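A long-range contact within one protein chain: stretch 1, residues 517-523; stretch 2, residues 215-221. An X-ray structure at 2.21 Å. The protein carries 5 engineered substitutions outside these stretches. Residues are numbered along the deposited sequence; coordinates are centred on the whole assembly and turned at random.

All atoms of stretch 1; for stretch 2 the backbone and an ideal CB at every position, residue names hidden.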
ATOM      1  N   ALA A 517       1.245  -0.677  20.586  1.00 44.01           N
ATOM      2  CA  ALA A 517       1.754   0.688  20.621  1.00 39.88           C
ATOM      3  C   ALA A 517       2.784   0.921  19.523  1.00 45.32           C
ATOM      4  O   ALA A 517       2.854   2.019  18.961  1.00 50.72           O
ATOM      5  CB  ALA A 517       2.354   0.998  21.992  1.00 38.17           C
ATOM      6  N   GLN A 518       3.580  -0.102  19.196  1.00 39.98           N
ATOM      7  CA  GLN A 518       4.512   0.017  18.080  1.00 45.71           C
ATOM      8  C   GLN A 518       3.781   0.061  16.745  1.00 52.32           C
ATOM      9  O   GLN A 518       4.268   0.681  15.793  1.00 63.57           O
ATOM     10  CB  GLN A 518       5.507  -1.144  18.088  1.00 47.68           C
ATOM     11  CG  GLN A 518       6.420  -1.189  19.300  1.00 50.56           C
ATOM     12  CD  GLN A 518       7.420  -2.329  19.230  1.00 54.52           C
ATOM     13  OE1 GLN A 518       7.260  -3.352  19.893  1.00 58.75           O
ATOM     14  NE2 GLN A 518       8.460  -2.158  18.423  1.00 52.27           N
ATOM     15  N   MET A 519       2.622  -0.591  16.653  1.00 48.87           N
ATOM     16  CA  MET A 519       1.845  -0.612  15.422  1.00 47.37           C
ATOM     17  C   MET A 519       0.963   0.618  15.251  1.00 49.01           C
ATOM     18  O   MET A 519       0.370   0.784  14.180  1.00 44.82           O
ATOM     19  CB  MET A 519       0.972  -1.870  15.376  1.00 36.84           C
ATOM     20  CG  MET A 519       1.752  -3.174  15.413  1.00 37.88           C
ATOM     21  SD  MET A 519       2.637  -3.518  13.880  1.00 41.66           S
ATOM     22  CE  MET A 519       1.269  -3.699  12.741  1.00 31.36           C
ATOM     23  N   ALA A 520       0.869   1.479  16.267  1.00 48.81           N
ATOM     24  CA  ALA A 520      -0.091   2.578  16.227  1.00 45.76           C
ATOM     25  C   ALA A 520       0.233   3.561  15.109  1.00 48.14           C
ATOM     26  O   ALA A 520      -0.647   3.937  14.326  1.00 46.04           O
ATOM     27  CB  ALA A 520      -0.128   3.290  17.579  1.00 42.47           C
ATOM     28  N   SER A 521       1.493   3.994  15.020  1.00 47.19           N
ATOM     29  CA  SER A 521       1.864   4.959  13.989  1.00 49.26           C
ATOM     30  C   SER A 521       1.797   4.337  12.600  1.00 46.86           C
ATOM     31  O   SER A 521       1.443   5.015  11.628  1.00 48.53           O
ATOM     32  CB  SER A 521       3.260   5.514  14.265  1.00 53.22           C
ATOM     33  OG  SER A 521       4.230   4.483  14.232  1.00 65.92           O
ATOM     34  N   GLN A 522       2.136   3.052  12.484  1.00 43.16           N
ATOM     35  CA  GLN A 522       2.029   2.373  11.195  1.00 43.03           C
ATOM     36  C   GLN A 522       0.574   2.187  10.794  1.00 44.10           C
ATOM     37  O   GLN A 522       0.235   2.261   9.606  1.00 43.21           O
ATOM     38  CB  GLN A 522       2.745   1.026  11.245  1.00 53.43           C
ATOM     39  CG  GLN A 522       4.226   1.108  10.945  1.00 61.88           C
ATOM     40  CD  GLN A 522       4.942   2.116  11.820  1.00 67.28           C
ATOM     41  OE1 GLN A 522       4.899   2.030  13.048  1.00 73.79           O
ATOM     42  NE2 GLN A 522       5.596   3.086  11.192  1.00 64.62           N
ATOM     43  N   LEU A 523      -0.298   1.935  11.769  1.00 43.19           N
ATOM     44  CA  LEU A 523      -1.722   1.840  11.477  1.00 39.99           C
ATOM     45  C   LEU A 523      -2.282   3.191  11.051  1.00 44.22           C
ATOM     46  O   LEU A 523      -3.133   3.264  10.157  1.00 45.13           O
ATOM     47  CB  LEU A 523      -2.462   1.307  12.701  1.00 35.76           C
ATOM     48  CG  LEU A 523      -3.882   0.793  12.492  1.00 42.31           C
ATOM     49  CD1 LEU A 523      -3.884  -0.379  11.526  1.00 43.92           C
ATOM     50  CD2 LEU A 523      -4.477   0.394  13.830  1.00 40.15           C
ATOM     51  N   UNK A 215       7.671  -2.205   6.322  1.00 45.05           N
ATOM     52  CA  UNK A 215       9.027  -2.403   6.820  1.00 39.12           C
ATOM     53  C   UNK A 215       9.121  -2.138   8.318  1.00 40.38           C
ATOM     54  O   UNK A 215       9.892  -2.807   9.015  1.00 43.97           O
ATOM     55  CB  UNK A 215      10.003  -1.496   6.068  1.00 39.12           C
ATOM     56  N   UNK A 216       8.347  -1.179   8.829  1.00 40.74           N
ATOM     57  CA  UNK A 216       8.381  -0.868  10.254  1.00 46.28           C
ATOM     58  C   UNK A 216       7.763  -1.968  11.111  1.00 45.49           C
ATOM     59  O   UNK A 216       8.069  -2.046  12.306  1.00 43.79           O
ATOM     60  CB  UNK A 216       7.655   0.453  10.514  1.00 46.28           C
ATOM     61  N   UNK A 217       6.900  -2.811  10.536  1.00 41.79           N
ATOM     62  CA  UNK A 217       6.335  -3.927  11.285  1.00 43.82           C
ATOM     63  C   UNK A 217       7.426  -4.894  11.727  1.00 42.03           C
ATOM     64  O   UNK A 217       7.253  -5.617  12.714  1.00 42.66           O
ATOM     65  CB  UNK A 217       5.289  -4.660  10.443  1.00 43.82           C
ATOM     66  N   UNK A 218       8.567  -4.901  11.031  1.00 41.62           N
ATOM     67  CA  UNK A 218       9.687  -5.752  11.417  1.00 42.61           C
ATOM     68  C   UNK A 218      10.248  -5.395  12.787  1.00 43.55           C
ATOM     69  O   UNK A 218      10.938  -6.220  13.393  1.00 47.70           O
ATOM     70  CB  UNK A 218      10.797  -5.659  10.368  1.00 42.61           C
ATOM     71  N   UNK A 219       9.979  -4.186  13.282  1.00 43.59           N
ATOM     72  CA  UNK A 219      10.488  -3.760  14.580  1.00 45.88           C
ATOM     73  C   UNK A 219       9.748  -4.390  15.752  1.00 49.32           C
ATOM     74  O   UNK A 219      10.214  -4.271  16.890  1.00 48.47           O
ATOM     75  CB  UNK A 219      10.408  -2.236  14.689  1.00 45.88           C
ATOM     76  N   UNK A 220       8.619  -5.047  15.511  1.00 48.20           N
ATOM     77  CA  UNK A 220       7.809  -5.619  16.580  1.00 45.37           C
ATOM     78  C   UNK A 220       8.306  -7.030  16.868  1.00 48.62           C
ATOM     79  O   UNK A 220       8.225  -7.915  16.009  1.00 53.89           O
ATOM     80  CB  UNK A 220       6.325  -5.626  16.207  1.00 45.37           C
ATOM     81  N   UNK A 221       8.815  -7.239  18.078  1.00 49.86           N
ATOM     82  CA  UNK A 221       9.316  -8.539  18.492  1.00 47.21           C
ATOM     83  C   UNK A 221       8.193  -9.386  19.075  1.00 42.97           C
ATOM     84  O   UNK A 221       7.215  -8.868  19.620  1.00 41.59           O
ATOM     85  CB  UNK A 221      10.446  -8.378  19.511  1.00 47.21           C
TER

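Stretch 1 is a helix that meets stretch 2 through Gln518, Met519 and Gln522: an amide at each end and a thioether between them.

At position 215 the CA-to-CB bond points away, and the ideal CB has nothing of stretch 1 within 5.5 Å. Almost any side chain fits helical angles and open space, a polar one comfortably. The residue is Lys215, fully extended and out of contact.

Position 216 points toward stretch 1, its ideal CB close to the side-chain amide of Gln522. A bulky side chain heading straight on would meet that amide, so a small residue, or a long flexible one able to turn aside, would suit. It is Lys216. With chi1 and chi2 both m, the chain bends early and its end leads away, leaving the methylenes to pack near Gln522; the amine stays clear of the contact.

At position 217 the bond runs sideways, with the ideal CB 4.5 Å from Met519 SD. The neighbouring surface is the apolar end of the methionine, which invites a modest aliphatic group such as valine, isoleucine or leucine. Val217 is found, chi1 t, with CG2 3.9 Å from Met519 CE; the end of Met519 comes nearer than its sideways CB.

Position 218 has helical angles and no neighbour in stretch 1 near its ideal CB, so this contact selects nothing. Leu218 occupies it.

Position 219 points toward stretch 1, with its ideal CB 4.2 Å from Gln518 NE2. A small or polar side chain is reasonable here, but the backbone carbonyl already offers an acceptor, whatever the residue. Asn219 sits here: its O accepts a hydrogen bond from Gln518 NE2 at 3.1 Å, while its side-chain amide makes no hydrogen bond to stretch 1.

At position 220 phi/psi of -88/116 leaves the helical region, and CB points toward stretch 1, between Gln518 and Met519 SD. Extended angles and an apolar neighbour favour a beta-branched side chain, valine or isoleucine first, threonine less well against the thioether. Val220 fills the place. Its CG2 lies 3.8 Å from Met519 SD and 3.9 Å from Gln518 CB, so one methyl packs against both the thioether and the aliphatic base of the glutamine.

Position 221 is also extended, its bond sideways and its ideal CB clear of stretch 1, so a long polar chain is easily accommodated. Arg221 contributes through its backbone: the O of water 1 accepts from Arg221 N at 2.8 Å and donates to Gln518 OE1 at 2.5 Å, bridging the two stretches.

Stretch 2 (215-221) KKVLNVR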
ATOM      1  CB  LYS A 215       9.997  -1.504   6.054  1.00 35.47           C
ATOM      2  CG  LYS A 215      11.465  -1.768   6.348  1.00 43.67           C
ATOM      3  CD  LYS A 215      12.358  -0.916   5.456  1.00 58.69           C
ATOM      4  CE  LYS A 215      13.830  -1.180   5.722  1.00 68.68           C
ATOM      5  NZ  LYS A 215      14.706  -0.342   4.856  1.00 73.40           N
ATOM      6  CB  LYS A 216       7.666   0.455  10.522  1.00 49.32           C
ATOM      7  CG  LYS A 216       8.388   1.682   9.990  1.00 56.82           C
ATOM      8  CD  LYS A 216       9.610   2.004  10.831  1.00 64.66           C
ATOM      9  CE  LYS A 216      10.257   3.306  10.389  1.00 69.02           C
ATOM     10  NZ  LYS A 216      11.428   3.657  11.240  1.00 73.12           N
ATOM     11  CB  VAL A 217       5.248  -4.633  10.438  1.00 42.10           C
ATOM     12  CG1 VAL A 217       4.641  -5.809  11.186  1.00 42.39           C
ATOM     13  CG2 VAL A 217       4.161  -3.646  10.056  1.00 38.58           C
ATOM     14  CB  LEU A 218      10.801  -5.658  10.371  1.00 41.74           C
ATOM     15  CG  LEU A 218      10.478  -6.142   8.958  1.00 44.44           C
ATOM     16  CD1 LEU A 218      11.641  -5.861   8.020  1.00 52.00           C
ATOM     17  CD2 LEU A 218      10.153  -7.621   8.971  1.00 47.15           C
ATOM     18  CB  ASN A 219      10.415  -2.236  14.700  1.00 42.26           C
ATOM     19  CG  ASN A 219      11.203  -1.525  13.619  1.00 53.61           C
ATOM     20  OD1 ASN A 219      12.160  -2.071  13.068  1.00 55.34           O
ATOM     21  ND2 ASN A 219      10.804  -0.296  13.307  1.00 57.81           N
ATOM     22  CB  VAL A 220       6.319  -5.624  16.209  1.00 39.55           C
ATOM     23  CG1 VAL A 220       5.478  -6.048  17.404  1.00 36.13           C
ATOM     24  CG2 VAL A 220       5.893  -4.252  15.710  1.00 44.05           C
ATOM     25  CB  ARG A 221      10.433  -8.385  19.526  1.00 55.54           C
ATOM     26  CG  ARG A 221      11.638  -7.600  19.037  1.00 70.80           C
ATOM     27  CD  ARG A 221      12.666  -7.435  20.146  1.00 91.11           C
ATOM     28  NE  ARG A 221      13.855  -6.718  19.695  1.00107.62           N
ATOM     29  CZ  ARG A 221      13.994  -5.397  19.742  1.00117.27           C
ATOM     30  NH1 ARG A 221      15.112  -4.831  19.310  1.00120.05           N
ATOM     31  NH2 ARG A 221      13.015  -4.641  20.221  1.00120.10           N
TER
HETATM   32  O   HOH W   1       8.449  -5.536  20.259  1.00 48.21           O
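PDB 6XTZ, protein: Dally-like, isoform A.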